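Local coordinates for amidase, hydantoinase/carbamoylase family (Burkholderia vietnamiensis, PDB 5I4M) that is a dimeric zinc-dependent amidase of the peptidase M20 family, probably hydrolysing N-carbamoyl-L-amino acids, at the interface of chains A and B. Residues are numbered along the deposited sequence; one frame, centred on the assembly and turned at random. Chains: chain A/B, Amidase, hydantoinase/carbamoylase family.

The interface of chains A and B. Residues chain A 247-249, 295-296; chain B 284, 307, 309.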
ATOM      1  N   HIS A 247      -5.150   1.423 -18.910  1.00  8.34           N
ATOM      2  CA  HIS A 247      -6.003   2.554 -18.559  1.00  8.44           C
ATOM      3  C   HIS A 247      -7.278   2.075 -17.871  1.00 13.53           C
ATOM      4  O   HIS A 247      -7.929   1.127 -18.328  1.00 11.07           O
ATOM      5  CB  HIS A 247      -6.366   3.353 -19.815  1.00 10.75           C
ATOM      6  CG  HIS A 247      -6.701   4.783 -19.534  1.00  9.73           C
ATOM      7  ND1 HIS A 247      -7.767   5.151 -18.744  1.00  9.36           N
ATOM      8  CD2 HIS A 247      -6.092   5.933 -19.904  1.00 10.57           C
ATOM      9  CE1 HIS A 247      -7.810   6.468 -18.647  1.00 10.89           C
ATOM     10  NE2 HIS A 247      -6.800   6.967 -19.337  1.00 10.00           N
ATOM     11  N   ALA A 248      -7.649   2.751 -16.777  1.00  8.38           N
ATOM     12  CA  ALA A 248      -8.907   2.436 -16.099  1.00 10.56           C
ATOM     13  C   ALA A 248     -10.129   2.714 -16.969  1.00 14.74           C
ATOM     14  O   ALA A 248     -11.212   2.179 -16.693  1.00  9.21           O
ATOM     15  CB  ALA A 248      -9.016   3.233 -14.789  1.00  8.57           C
ATOM     16  N   GLY A 249      -9.987   3.535 -18.009  1.00 11.01           N
ATOM     17  CA  GLY A 249     -11.093   3.852 -18.878  1.00 10.21           C
ATOM     18  C   GLY A 249     -11.199   2.916 -20.064  1.00 10.68           C
ATOM     19  O   GLY A 249     -11.771   1.823 -19.978  1.00 11.35           O
ATOM     20  N   ARG A 295      -5.058   5.743  -9.147  1.00  7.24           N
ATOM     21  CA  ARG A 295      -6.491   5.459  -9.149  1.00  7.42           C
ATOM     22  C   ARG A 295      -7.037   5.192 -10.547  1.00  9.68           C
ATOM     23  O   ARG A 295      -8.005   4.435 -10.686  1.00  9.16           O
ATOM     24  CB  ARG A 295      -7.264   6.599  -8.484  1.00  7.72           C
ATOM     25  CG  ARG A 295      -7.010   7.982  -9.043  1.00  7.99           C
ATOM     26  CD  ARG A 295      -7.555   8.983  -8.036  1.00  8.97           C
ATOM     27  NE  ARG A 295      -6.693   9.118  -6.863  1.00  8.07           N
ATOM     28  CZ  ARG A 295      -7.123   9.494  -5.658  1.00  9.30           C
ATOM     29  NH1 ARG A 295      -8.419   9.722  -5.449  1.00 10.29           N
ATOM     30  NH2 ARG A 295      -6.260   9.656  -4.658  1.00  8.83           N
ATOM     31  N   ASN A 296      -6.449   5.782 -11.598  1.00 11.62           N
ATOM     32  CA  ASN A 296      -6.934   5.529 -12.956  1.00  9.73           C
ATOM     33  C   ASN A 296      -5.987   4.628 -13.766  1.00  7.76           C
ATOM     34  O   ASN A 296      -5.910   4.733 -14.996  1.00  8.46           O
ATOM     35  CB  ASN A 296      -7.245   6.840 -13.696  1.00  8.29           C
ATOM     36  CG  ASN A 296      -6.141   7.890 -13.599  1.00  8.27           C
ATOM     37  OD1 ASN A 296      -5.226   7.803 -12.773  1.00  8.86           O
ATOM     38  ND2 ASN A 296      -6.258   8.930 -14.444  1.00 10.06           N
TER
ATOM     39  N   THR B 284     -13.069   0.240 -12.038  1.00  7.56           N
ATOM     40  CA  THR B 284     -11.720  -0.084 -11.603  1.00  9.52           C
ATOM     41  C   THR B 284     -11.497   0.386 -10.177  1.00 11.13           C
ATOM     42  O   THR B 284     -11.916   1.484  -9.815  1.00 11.60           O
ATOM     43  CB  THR B 284     -10.667   0.597 -12.483  1.00  7.34           C
ATOM     44  OG1 THR B 284     -11.097   0.574 -13.847  1.00 11.17           O
ATOM     45  CG2 THR B 284      -9.324  -0.118 -12.355  1.00  8.82           C
ATOM     46  N   ASP B 307     -13.285   4.006  -9.680  1.00  7.61           N
ATOM     47  CA  ASP B 307     -13.356   4.696 -10.961  1.00 13.65           C
ATOM     48  C   ASP B 307     -14.484   4.042 -11.751  1.00 10.94           C
ATOM     49  O   ASP B 307     -14.405   2.847 -12.053  1.00 10.86           O
ATOM     50  CB  ASP B 307     -11.993   4.576 -11.663  1.00 11.37           C
ATOM     51  CG  ASP B 307     -11.937   5.229 -13.037  1.00 11.29           C
ATOM     52  OD1 ASP B 307     -12.819   4.992 -13.888  1.00 11.03           O
ATOM     53  OD2 ASP B 307     -10.957   5.973 -13.263  1.00 12.17           O
ATOM     54  N   ARG B 309     -17.052   4.614 -15.264  1.00  9.12           N
ATOM     55  CA  ARG B 309     -17.305   5.389 -16.477  1.00 10.76           C
ATOM     56  C   ARG B 309     -18.357   4.697 -17.326  1.00 10.54           C
ATOM     57  O   ARG B 309     -18.452   3.467 -17.342  1.00 13.37           O
ATOM     58  CB  ARG B 309     -16.040   5.582 -17.323  1.00  8.91           C
ATOM     59  CG  ARG B 309     -14.776   5.723 -16.503  1.00  9.41           C
ATOM     60  CD  ARG B 309     -13.537   5.886 -17.357  1.00 11.92           C
ATOM     61  NE  ARG B 309     -12.382   6.006 -16.477  1.00 10.73           N
ATOM     62  CZ  ARG B 309     -11.265   6.653 -16.780  1.00 11.54           C
ATOM     63  NH1 ARG B 309     -11.125   7.235 -17.969  1.00  9.53           N
ATOM     64  NH2 ARG B 309     -10.300   6.733 -15.876  1.00  8.05           N
TER
HETATM   65  O   HOH W   1     -12.895   2.335 -14.539  1.00  9.49           O
HETATM   66  O   HOH W   2      -9.646   3.490  -8.920  1.00  9.49           O
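A:His247 and B:Arg309 meet at about a right angle: the imidazole ring and the guanidinium plane are turned 89° apart, and CE1 at the edge of the ring comes within 3.5 Å of NH1. Both belong to the 3-phosphoglycerate site, so this patch of the two-fold interface brings pocket residues of the two subunits together; the M20 family uses such dimers. 3-Phosphoglycerate may have been carried in from purification or crystallisation, and the structure alone does not show a role for it in catalysis. The ring's rotation is steadied within its own chain, where A:Gly249 N gives a hydrogen bond to ND1, lying close to the ring plane. A:Gly249 CA then sits over one face of the guanidinium, 3.2 Å above its plane and offset toward the rim.

From strand 301-310 of chain B, B:Arg309 reaches across with an extended chain, and B:Asp307, two residues earlier on the same strand, fixes the rotation of its guanidinium. NE and NH2 grip the carboxylate side-on, one nitrogen to each oxygen, and both oxygens use their syn lone pairs; the NE to OD1 bond is 2.8 Å long and nearly straight (168° at H). The CG of B:Asp307 stands anti to its backbone N (chi1 179°), carrying the carboxylate toward chain A, where OD2 packs against the methyl CB of A:Ala248. A:Asn296 CB lies at the guanidinium edge, 3.8 Å from NH2.

B:Thr284 OG1 makes a weak hydrogen bond to A:Ala248 O, and water 1 also bridges them, bonding to both and to B:Asp307 O and OD1. A second water stands 2.6 Å from A:Arg295 O and 3.2 Å from B:Thr284 O.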